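Local atomic coordinates of ditrans,polycis-undecaprenyl-diphosphate synthase ((2E,6E)-farnesyl-diphosphate specific) (Acinetobacter baumannii, PDB entry 6ACS), a protein that probably catalyses the sequential condensation of isopentenyl diphosphate with farnesyl diphosphate to give undecaprenyl diphosphate, the lipid carrier precursor for bacterial cell wall polysaccharides. Residues B[41-46]-B[86-91]; B[99-104]-B[114-119]; B[177-182]-B[242-247]; B[140-145]-B[171-176]. All blocks are in the same frame, centred on the assembly; numbering follows the deposited sequence.

Contact 1 of 4, residues B[41-46]-B[86-91]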
# COMPACT_ATOMS: atom_id res chain seq x y z
N VAL B 41 -9.50 -14.41 20.57
CA VAL B 41 -8.72 -13.17 20.64
C VAL B 41 -9.49 -12.01 20.02
O VAL B 41 -9.39 -10.87 20.48
CB VAL B 41 -7.35 -13.37 19.97
CG1 VAL B 41 -6.56 -12.07 19.95
CG2 VAL B 41 -6.55 -14.43 20.71
N LEU B 42 -10.23 -12.28 18.94
CA LEU B 42 -10.84 -11.21 18.16
C LEU B 42 -12.04 -10.58 18.86
O LEU B 42 -12.29 -9.38 18.69
CB LEU B 42 -11.23 -11.73 16.77
CG LEU B 42 -11.71 -10.72 15.72
CD1 LEU B 42 -10.68 -9.63 15.54
CD2 LEU B 42 -11.97 -11.41 14.39
N ASP B 43 -12.80 -11.34 19.65
CA ASP B 43 -14.06 -10.83 20.21
C ASP B 43 -13.89 -9.56 21.05
O ASP B 43 -14.69 -8.63 20.87
CB ASP B 43 -14.75 -11.93 21.02
CG ASP B 43 -15.35 -13.00 20.15
OD1 ASP B 43 -15.50 -12.78 18.92
OD2 ASP B 43 -15.67 -14.08 20.69
N PRO B 44 -12.95 -9.48 22.00
CA PRO B 44 -12.80 -8.22 22.76
C PRO B 44 -12.42 -7.05 21.88
O PRO B 44 -12.81 -5.91 22.17
CB PRO B 44 -11.67 -8.53 23.76
CG PRO B 44 -11.57 -10.01 23.80
CD PRO B 44 -12.00 -10.51 22.47
N ILE B 45 -11.68 -7.32 20.79
CA ILE B 45 -11.28 -6.27 19.85
C ILE B 45 -12.50 -5.74 19.11
O ILE B 45 -12.69 -4.52 18.98
CB ILE B 45 -10.24 -6.83 18.87
CG1 ILE B 45 -9.03 -7.41 19.62
CG2 ILE B 45 -9.86 -5.79 17.80
CD1 ILE B 45 -8.37 -6.47 20.51
N VAL B 46 -13.33 -6.65 18.61
CA VAL B 46 -14.57 -6.26 17.95
C VAL B 46 -15.42 -5.41 18.88
O VAL B 46 -15.98 -4.37 18.48
CB VAL B 46 -15.32 -7.52 17.48
CG1 VAL B 46 -16.70 -7.14 16.99
CG2 VAL B 46 -14.52 -8.25 16.40
N HIS B 86 -20.65 -19.53 12.11
CA HIS B 86 -21.85 -19.94 12.83
C HIS B 86 -21.86 -19.37 14.24
O HIS B 86 -22.87 -18.82 14.70
CB HIS B 86 -21.94 -21.47 12.90
CG HIS B 86 -22.46 -22.10 11.64
ND1 HIS B 86 -23.66 -21.74 11.06
CD2 HIS B 86 -21.96 -23.10 10.88
CE1 HIS B 86 -23.86 -22.48 9.98
NE2 HIS B 86 -22.84 -23.31 9.85
N GLU B 87 -20.72 -19.47 14.94
CA GLU B 87 -20.64 -19.01 16.32
C GLU B 87 -20.76 -17.49 16.43
O GLU B 87 -21.26 -16.98 17.44
CB GLU B 87 -19.31 -19.49 16.93
CG GLU B 87 -19.04 -19.04 18.36
CD GLU B 87 -17.75 -19.65 18.92
OE1 GLU B 87 -17.14 -20.50 18.24
OE2 GLU B 87 -17.35 -19.26 20.05
N GLN B 88 -20.34 -16.76 15.40
CA GLN B 88 -20.33 -15.31 15.47
C GLN B 88 -21.65 -14.65 15.09
O GLN B 88 -21.91 -13.53 15.54
CB GLN B 88 -19.20 -14.75 14.60
CG GLN B 88 -17.81 -14.99 15.17
CD GLN B 88 -17.57 -14.23 16.47
OE1 GLN B 88 -18.10 -13.14 16.67
NE2 GLN B 88 -16.80 -14.82 17.38
N ILE B 89 -22.47 -15.29 14.25
CA ILE B 89 -23.73 -14.65 13.83
C ILE B 89 -24.54 -14.08 15.00
O ILE B 89 -24.94 -12.91 14.93
CB ILE B 89 -24.54 -15.61 12.94
CG1 ILE B 89 -23.86 -15.76 11.58
CG2 ILE B 89 -25.97 -15.11 12.79
CD1 ILE B 89 -24.41 -16.88 10.73
N PRO B 90 -24.79 -14.82 16.09
CA PRO B 90 -25.58 -14.22 17.19
C PRO B 90 -24.89 -13.04 17.86
O PRO B 90 -25.58 -12.10 18.27
CB PRO B 90 -25.74 -15.39 18.18
CG PRO B 90 -25.53 -16.62 17.37
CD PRO B 90 -24.49 -16.24 16.36
N ARG B 91 -23.56 -13.07 17.97
CA ARG B 91 -22.85 -11.91 18.52
C ARG B 91 -23.01 -10.70 17.61
O ARG B 91 -23.17 -9.57 18.08
CB ARG B 91 -21.37 -12.25 18.72
CG ARG B 91 -21.09 -13.16 19.91
CD ARG B 91 -19.62 -13.54 19.99
NE ARG B 91 -18.76 -12.44 19.56
CZ ARG B 91 -18.32 -11.47 20.36
NH1 ARG B 91 -18.68 -11.46 21.64
NH2 ARG B 91 -17.54 -10.52 19.88

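Contact 2 of 4, residues B[99-104]-B[114-119]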
# COMPACT_ATOMS: atom_id res chain seq x y z
N LEU B 99 -21.74 -8.43 8.96
CA LEU B 99 -20.63 -9.28 8.54
C LEU B 99 -20.45 -9.23 7.03
O LEU B 99 -21.43 -9.27 6.27
CB LEU B 99 -20.89 -10.72 8.98
CG LEU B 99 -19.74 -11.72 8.96
CD1 LEU B 99 -18.52 -11.16 9.67
CD2 LEU B 99 -20.20 -13.01 9.61
N ARG B 100 -19.20 -9.15 6.59
CA ARG B 100 -18.86 -9.12 5.18
C ARG B 100 -17.64 -10.00 4.95
O ARG B 100 -16.83 -10.21 5.85
CB ARG B 100 -18.59 -7.67 4.73
CG ARG B 100 -18.46 -7.49 3.24
CD ARG B 100 -18.16 -6.05 2.84
NE ARG B 100 -19.22 -5.12 3.22
CZ ARG B 100 -19.36 -3.90 2.70
NH1 ARG B 100 -18.51 -3.47 1.78
NH2 ARG B 100 -20.35 -3.11 3.11
N PHE B 101 -17.51 -10.52 3.73
CA PHE B 101 -16.35 -11.32 3.36
C PHE B 101 -15.75 -10.76 2.09
O PHE B 101 -16.49 -10.34 1.19
CB PHE B 101 -16.74 -12.79 3.18
CG PHE B 101 -17.38 -13.38 4.39
CD1 PHE B 101 -18.76 -13.32 4.55
CD2 PHE B 101 -16.60 -13.93 5.41
CE1 PHE B 101 -19.36 -13.83 5.69
CE2 PHE B 101 -17.21 -14.45 6.56
CZ PHE B 101 -18.58 -14.40 6.69
N ILE B 102 -14.42 -10.69 2.04
CA ILE B 102 -13.75 -10.28 0.80
C ILE B 102 -12.76 -11.37 0.41
O ILE B 102 -12.28 -12.13 1.25
CB ILE B 102 -13.03 -8.93 0.91
CG1 ILE B 102 -12.02 -8.98 2.06
CG2 ILE B 102 -14.05 -7.79 1.08
CD1 ILE B 102 -11.24 -7.67 2.24
N GLY B 103 -12.48 -11.44 -0.88
CA GLY B 103 -11.59 -12.45 -1.42
C GLY B 103 -12.24 -13.22 -2.55
O GLY B 103 -13.40 -13.02 -2.90
N ASP B 104 -11.45 -14.12 -3.11
CA ASP B 104 -11.87 -14.95 -4.23
C ASP B 104 -12.79 -16.05 -3.72
O ASP B 104 -12.41 -16.81 -2.82
CB ASP B 104 -10.62 -15.53 -4.89
CG ASP B 104 -10.90 -16.28 -6.18
OD1 ASP B 104 -12.07 -16.50 -6.58
OD2 ASP B 104 -9.89 -16.66 -6.81
N ALA B 114 -22.16 -20.58 0.53
CA ALA B 114 -23.54 -20.39 0.96
C ALA B 114 -23.60 -19.83 2.38
O ALA B 114 -24.43 -18.96 2.67
CB ALA B 114 -24.30 -21.72 0.87
N LEU B 115 -22.72 -20.30 3.26
CA LEU B 115 -22.70 -19.79 4.62
C LEU B 115 -22.30 -18.32 4.66
O LEU B 115 -22.87 -17.54 5.43
CB LEU B 115 -21.77 -20.63 5.48
CG LEU B 115 -21.62 -20.24 6.95
CD1 LEU B 115 -22.99 -20.15 7.63
CD2 LEU B 115 -20.73 -21.24 7.66
N MET B 116 -21.31 -17.93 3.84
CA MET B 116 -20.93 -16.52 3.74
C MET B 116 -22.09 -15.66 3.26
O MET B 116 -22.35 -14.58 3.79
CB MET B 116 -19.74 -16.36 2.80
CG MET B 116 -18.45 -16.97 3.29
SD MET B 116 -17.19 -16.79 2.01
CE MET B 116 -15.70 -17.14 2.95
N GLU B 117 -22.78 -16.12 2.20
CA GLU B 117 -23.93 -15.36 1.70
C GLU B 117 -25.01 -15.23 2.77
O GLU B 117 -25.59 -14.15 2.95
CB GLU B 117 -24.47 -16.03 0.44
CG GLU B 117 -23.47 -15.99 -0.69
CD GLU B 117 -23.84 -16.91 -1.83
OE1 GLU B 117 -24.67 -17.82 -1.64
OE2 GLU B 117 -23.27 -16.74 -2.93
N ASP B 118 -25.28 -16.32 3.48
CA ASP B 118 -26.29 -16.30 4.54
C ASP B 118 -25.90 -15.36 5.67
O ASP B 118 -26.74 -14.62 6.19
CB ASP B 118 -26.50 -17.72 5.07
CG ASP B 118 -27.07 -18.67 4.02
OD1 ASP B 118 -27.60 -18.19 2.99
OD2 ASP B 118 -27.00 -19.90 4.23
N ALA B 119 -24.62 -15.37 6.07
CA ALA B 119 -24.18 -14.48 7.14
C ALA B 119 -24.30 -13.02 6.72
O ALA B 119 -24.75 -12.16 7.52
CB ALA B 119 -22.74 -14.80 7.54

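Contact 3 of 4, residues B[177-182]-B[242-247]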
# COMPACT_ATOMS: atom_id res chain seq x y z
N ASP B 177 -17.31 1.09 -0.48
CA ASP B 177 -18.39 1.84 0.15
C ASP B 177 -18.12 2.09 1.63
O ASP B 177 -18.97 2.68 2.31
CB ASP B 177 -19.72 1.11 -0.04
CG ASP B 177 -19.72 -0.28 0.57
OD1 ASP B 177 -18.68 -0.97 0.52
OD2 ASP B 177 -20.79 -0.72 1.02
N LEU B 178 -16.98 1.65 2.13
CA LEU B 178 -16.56 1.90 3.50
C LEU B 178 -15.46 2.95 3.52
O LEU B 178 -14.82 3.20 2.49
CB LEU B 178 -16.07 0.61 4.17
CG LEU B 178 -17.09 -0.53 4.29
CD1 LEU B 178 -16.43 -1.76 4.89
CD2 LEU B 178 -18.30 -0.10 5.12
N PRO B 179 -15.20 3.59 4.66
CA PRO B 179 -14.07 4.53 4.74
C PRO B 179 -12.77 3.83 4.39
O PRO B 179 -12.63 2.62 4.60
CB PRO B 179 -14.08 4.97 6.21
CG PRO B 179 -15.45 4.69 6.70
CD PRO B 179 -15.91 3.47 5.95
N ALA B 180 -11.80 4.60 3.88
CA ALA B 180 -10.48 4.03 3.64
C ALA B 180 -9.87 3.62 4.98
O ALA B 180 -10.22 4.16 6.02
CB ALA B 180 -9.55 5.03 2.95
N VAL B 181 -8.98 2.64 4.93
CA VAL B 181 -8.33 2.14 6.15
C VAL B 181 -7.46 3.24 6.74
O VAL B 181 -6.59 3.81 6.06
CB VAL B 181 -7.50 0.88 5.86
CG1 VAL B 181 -6.71 0.44 7.13
CG2 VAL B 181 -8.40 -0.26 5.37
N ASP B 182 -7.71 3.57 8.01
CA ASP B 182 -6.96 4.59 8.73
C ASP B 182 -5.82 4.00 9.53
O ASP B 182 -4.79 4.68 9.75
CB ASP B 182 -7.86 5.31 9.74
CG ASP B 182 -8.95 6.07 9.09
OD1 ASP B 182 -8.68 6.81 8.12
OD2 ASP B 182 -10.08 5.94 9.57
N ILE B 242 -10.43 14.11 6.74
CA ILE B 242 -10.96 15.45 6.98
C ILE B 242 -12.33 15.59 6.33
O ILE B 242 -13.27 16.14 6.93
CB ILE B 242 -9.96 16.51 6.48
CG1 ILE B 242 -8.69 16.48 7.34
CG2 ILE B 242 -10.61 17.89 6.47
CD1 ILE B 242 -7.53 17.25 6.76
N GLN B 243 -12.49 15.06 5.11
CA GLN B 243 -13.79 15.15 4.45
C GLN B 243 -14.83 14.25 5.12
O GLN B 243 -16.00 14.63 5.22
CB GLN B 243 -13.65 14.81 2.96
CG GLN B 243 -12.73 15.76 2.19
CD GLN B 243 -13.01 17.24 2.48
OE1 GLN B 243 -12.08 18.03 2.64
NE2 GLN B 243 -14.29 17.62 2.53
N GLN B 244 -14.42 13.07 5.59
CA GLN B 244 -15.32 12.20 6.34
C GLN B 244 -15.83 12.90 7.59
O GLN B 244 -17.01 12.79 7.93
CB GLN B 244 -14.61 10.91 6.74
CG GLN B 244 -14.38 9.92 5.62
CD GLN B 244 -13.36 8.87 6.01
OE1 GLN B 244 -12.82 8.89 7.11
NE2 GLN B 244 -13.09 7.95 5.10
N GLU B 245 -14.94 13.61 8.29
CA GLU B 245 -15.35 14.29 9.51
C GLU B 245 -16.27 15.46 9.21
O GLU B 245 -17.25 15.69 9.94
CB GLU B 245 -14.11 14.74 10.29
CG GLU B 245 -13.29 13.56 10.81
CD GLU B 245 -11.96 13.96 11.40
OE1 GLU B 245 -11.65 15.17 11.45
OE2 GLU B 245 -11.20 13.05 11.82
N LYS B 246 -16.00 16.20 8.13
CA LYS B 246 -16.94 17.24 7.69
C LYS B 246 -18.33 16.65 7.45
O LYS B 246 -19.34 17.18 7.93
CB LYS B 246 -16.42 17.93 6.43
CG LYS B 246 -15.37 18.99 6.70
CD LYS B 246 -14.78 19.53 5.41
CE LYS B 246 -13.65 20.51 5.70
NZ LYS B 246 -12.94 20.92 4.46
N ILE B 247 -18.38 15.53 6.72
CA ILE B 247 -19.67 14.92 6.40
C ILE B 247 -20.37 14.41 7.66
O ILE B 247 -21.58 14.59 7.82
CB ILE B 247 -19.48 13.80 5.36
CG1 ILE B 247 -19.28 14.43 3.98
CG2 ILE B 247 -20.66 12.85 5.34
CD1 ILE B 247 -20.30 15.51 3.67
O HOH W 1 -10.72 6.83 6.53

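Contact 4 of 4, residues B[140-145]-B[171-176]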
# COMPACT_ATOMS: atom_id res chain seq x y z
N MET B 140 -3.24 -7.74 -4.33
CA MET B 140 -3.02 -7.80 -5.76
C MET B 140 -4.18 -8.48 -6.46
O MET B 140 -4.61 -8.02 -7.53
CB MET B 140 -1.72 -8.52 -6.07
CG MET B 140 -0.49 -7.68 -5.70
SD MET B 140 1.07 -8.52 -6.13
CE MET B 140 1.21 -9.74 -4.85
N TRP B 141 -4.67 -9.60 -5.90
CA TRP B 141 -5.83 -10.26 -6.48
C TRP B 141 -7.00 -9.29 -6.59
O TRP B 141 -7.68 -9.25 -7.61
CB TRP B 141 -6.25 -11.48 -5.64
CG TRP B 141 -7.63 -11.95 -6.05
CD1 TRP B 141 -7.94 -12.81 -7.06
CD2 TRP B 141 -8.88 -11.51 -5.50
NE1 TRP B 141 -9.31 -12.95 -7.16
CE2 TRP B 141 -9.90 -12.16 -6.21
CE3 TRP B 141 -9.23 -10.65 -4.45
CZ2 TRP B 141 -11.25 -11.95 -5.94
CZ3 TRP B 141 -10.58 -10.44 -4.18
CH2 TRP B 141 -11.57 -11.10 -4.91
N ASP B 142 -7.23 -8.52 -5.52
CA ASP B 142 -8.34 -7.57 -5.45
C ASP B 142 -8.24 -6.54 -6.57
O ASP B 142 -9.21 -6.28 -7.30
CB ASP B 142 -8.28 -6.91 -4.05
CG ASP B 142 -9.48 -6.02 -3.68
OD1 ASP B 142 -10.45 -5.88 -4.46
OD2 ASP B 142 -9.45 -5.47 -2.54
N ILE B 143 -7.04 -5.98 -6.74
CA ILE B 143 -6.79 -4.98 -7.77
C ILE B 143 -6.95 -5.57 -9.16
O ILE B 143 -7.58 -4.97 -10.04
CB ILE B 143 -5.39 -4.38 -7.54
CG1 ILE B 143 -5.44 -3.42 -6.34
CG2 ILE B 143 -4.86 -3.69 -8.80
CD1 ILE B 143 -4.08 -3.13 -5.71
N ALA B 144 -6.39 -6.76 -9.40
CA ALA B 144 -6.50 -7.35 -10.73
C ALA B 144 -7.94 -7.79 -11.02
O ALA B 144 -8.38 -7.75 -12.17
CB ALA B 144 -5.52 -8.53 -10.90
N ASN B 145 -8.69 -8.18 -9.99
CA ASN B 145 -10.10 -8.51 -10.14
C ASN B 145 -10.91 -7.28 -10.53
O ASN B 145 -11.80 -7.35 -11.40
CB ASN B 145 -10.61 -9.11 -8.83
CG ASN B 145 -12.07 -9.53 -8.90
OD1 ASN B 145 -12.94 -8.92 -8.27
ND2 ASN B 145 -12.33 -10.56 -9.65
N LYS B 171 -14.39 2.11 -7.85
CA LYS B 171 -15.70 1.53 -7.58
C LYS B 171 -15.72 0.02 -7.76
O LYS B 171 -16.74 -0.60 -7.44
CB LYS B 171 -16.77 2.18 -8.46
CG LYS B 171 -16.93 3.68 -8.23
CD LYS B 171 -17.37 3.95 -6.79
CE LYS B 171 -17.75 5.40 -6.57
NZ LYS B 171 -17.87 5.72 -5.12
N TYR B 172 -14.65 -0.58 -8.25
CA TYR B 172 -14.57 -2.01 -8.47
C TYR B 172 -13.68 -2.73 -7.46
O TYR B 172 -13.61 -3.96 -7.47
CB TYR B 172 -14.04 -2.28 -9.88
CG TYR B 172 -14.98 -1.81 -10.97
CD1 TYR B 172 -14.94 -0.51 -11.44
CD2 TYR B 172 -15.90 -2.69 -11.54
CE1 TYR B 172 -15.79 -0.07 -12.46
CE2 TYR B 172 -16.76 -2.27 -12.56
CZ TYR B 172 -16.69 -0.96 -13.02
OH TYR B 172 -17.54 -0.53 -14.02
N VAL B 173 -13.02 -1.99 -6.60
CA VAL B 173 -12.12 -2.52 -5.57
C VAL B 173 -12.94 -2.86 -4.34
O VAL B 173 -13.90 -2.15 -4.01
CB VAL B 173 -11.03 -1.49 -5.23
CG1 VAL B 173 -10.03 -2.08 -4.18
CG2 VAL B 173 -10.28 -1.05 -6.51
N SER B 174 -12.56 -3.92 -3.62
CA SER B 174 -13.35 -4.32 -2.45
C SER B 174 -13.42 -3.19 -1.41
O SER B 174 -12.50 -2.38 -1.26
CB SER B 174 -12.75 -5.58 -1.79
OG SER B 174 -12.51 -6.59 -2.74
N LEU B 175 -14.56 -3.15 -0.69
CA LEU B 175 -14.79 -2.23 0.43
C LEU B 175 -14.84 -0.76 0.01
O LEU B 175 -14.61 0.13 0.84
CB LEU B 175 -13.76 -2.42 1.55
CG LEU B 175 -13.67 -3.88 2.04
CD1 LEU B 175 -12.77 -3.96 3.26
CD2 LEU B 175 -15.07 -4.43 2.34
N ASN B 176 -15.17 -0.47 -1.24
CA ASN B 176 -15.17 0.92 -1.67
C ASN B 176 -16.31 1.73 -1.06
O ASN B 176 -16.29 2.96 -1.17
CB ASN B 176 -15.22 1.03 -3.20
CG ASN B 176 -16.48 0.44 -3.79
OD1 ASN B 176 -17.56 1.06 -3.73
ND2 ASN B 176 -16.35 -0.73 -4.41
O HOH W 2 -12.23 -6.38 -6.74

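Contact 1 of 4, residues B[41-46]-B[86-91]
Asp43, on helix 42-52, meets Gln88 and Arg91 of the long helix 71-95, joining two helices of the cis-prenyltransferase fold, which is built round a parallel sheet. The two short helical segments run in nearly the same direction, but their axes stay 12.7 Å from each other, and polar side chains span the distance.

One hydrogen bond links the segments directly. Gln88 NE2 donates to Asp43 OD1 over 2.9 Å, taking the syn lone pair of that oxygen. The bond is bent, 137° at the hydrogen, and the oxygen sits off the amide plane of Gln88.

The ionic part works differently. Asp43 lays its carboxylate over one face of the Arg91 guanidinium, the planes 27° apart, with Asp43 CG displaced toward the rim. Asp43 OD1 is 3.2 Å from Arg91 NH2, a salt bridge of charges alone, since no N-H points at the oxygen. Arg91 NH1 makes a salt bridge with Glu47, one turn beyond Asp43, so the arginine serves two acids of that helix.

Val46 adds a carbon contact, its CB lying at the edge of the guanidinium, 4.4 Å from Arg91 NH2, while the Val46 side chain also rests on Leu57 of strand 56-61.

A bend at chi3 turns the Arg91 head back along its own helix, where Arg91 NE donates to Gln88 OE1 in the guanidinium plane, 3.0 Å away and 158° at the hydrogen.

Contact 2 of 4, residues B[99-104]-B[114-119]
The beta-alpha-beta unit formed by strand 97-102, helix 110-123 and strand 129-134 is packed together here: the first strand, at one edge of the parallel sheet, sets Leu99 and Phe101 against Met116 and Ala119 of its own crossover helix. The strand and helix segments run at 141° to one another with 8.1 Å between their axes, and all four residues are buried.

Phe101 and Met116 make the main contact. Met116 CG stands over the middle of the phenyl ring, 3.9 Å from the Phe101 centroid and only 10° off the ring normal, a CH-pi contact. The chain of Met116 is extended beyond CG (chi2 176°), which carries the sulfur past the centre in a Met-aromatic contact: Met116 SD lies 4.7 Å from the Phe101 centroid and oblique to it. Nearer the helix backbone, Met116 CB touches Phe101 CD1 at 3.6 Å, and Phe101 CE1 lies 3.6 Å from the carbonyl oxygen Met116 O.

Ala119, almost one turn further on, fits beside the ring instead of above it. Its CB is in the ring plane at the edge, 4.0 Å from Phe101 CE1, and receives Leu99 CD2 at 3.7 Å, so one methyl touches two side chains from the same face of the strand.

Polar bonds at the strand edge come from further along the helix, with Glu120 accepting from Phe101 N and Thr123 from Leu99 N. Ile85 of helix 71-95 packs on Phe101 and Ala119, while Arg100 and Ile102 bond through their backbones to strand 129-134.

Contact 3 of 4, residues B[177-182]-B[242-247]
Gln244 leaves helix 239-252 with CG beside its backbone N (chi1 -74°) and then runs straight (chi2 164°), bringing its terminal amide to the loop that leads into strand 183-186. There the amide nitrogen comes up against Pro179: Gln244 NE2 is 3.3 Å from Pro179 CB, while Gln244 CD is 4.0 Å from that same ring carbon. The proline is thus touched by the amide head, with the apolar stem of the glutamine farther back.

The polar link runs through one water. Gln244 NE2 donates to it over 3.0 Å; Ala180 O lies 2.8 Å from the water, and Asp182 OD1 only 2.6 Å. Both of these loop oxygens can accept from it, although the water has more acceptors around it than protons to give. One solvent molecule thereby gathers a side-chain amide, a main-chain carbonyl and a carboxylate.

Gln241 and Glu240, from the preceding turn of the helix, add direct bonds to the loop, the first to Asp182 OD1 and the second from Ala180 N. Asp182 OD2 also receives the backbone N of Gln11, next to strand 12-17.

At Gln244 the link between the C-terminal helix and the loop is small and largely water-mediated, alongside the direct bonds of Glu240 and Gln241. The Gln244 side chain is poorly ordered, which is consistent with a loose grip at this point.

Contact 4 of 4, residues B[140-145]-B[171-176]
Asp142 OD1 takes two hydrogen bonds from Ser174, one from the side chain and one from the main chain. Ser174 OG donates over 2.8 Å from above the carboxylate plane, whereas Ser174 N uses the syn lone pair of the oxygen in a bond of 3.0 Å that is nearly straight, 165° at the hydrogen. The serine hydroxyl is set beside its own backbone N (chi1 -49°), which lets both donors converge on one atom.

A bridging water adds to this grip, lying 2.9 Å from Asp142 OD1 and 2.9 Å from Tyr172 O. The other carboxylate oxygen, Asp142 OD2, is bonded by Tyr137 and by Gln200, and Gln200 also reaches Ser174 O.

Ser174 lies in a type II beta turn from Val173 to Asn176. Within it Asn176 ND2 donates to Val173 O at 2.9 Å, tying the two ends of the turn together.

Packing is lighter. Val173 CG1 comes alongside the carboxylate, 3.8 Å from Asp142 OD2, and the Val173 side chain also rests on Ala146 one turn further along helix 139-155. The other side of that helix belongs to the dimer, with Ile143 meeting Ile143 of the second subunit.

A buried acid is thus surrounded by donors at both oxygens, an environment that probably keeps it ionised, and its hydrogen bonds join the 171-176 loop to a helix of the subunit interface.

Helix 71-95 of contact 1 leads into strand 97-102 of contact 2 and packs on its helix: His86 CE1 is 3.4 Å from Leu115 CD1, with the contact centres 15 Å apart. Contact 2 meets contact 4 over the end of strand 97-102, where Trp141 CH2 lies 3.3 Å from Gly103 C and Leu175 covers Arg100 and Ile102. Arg100 NH1 also forms a 2.8 Å salt bridge with Asp177 OD1, joining contact 2 to contact 3. Contacts 3 and 4 use successive parts of one loop, 171-182. Contact 3 does not touch the predicted magnesium site, but the Ala180 side chain is about 12 Å from that of Glu205; the other three lie away from the predicted sites.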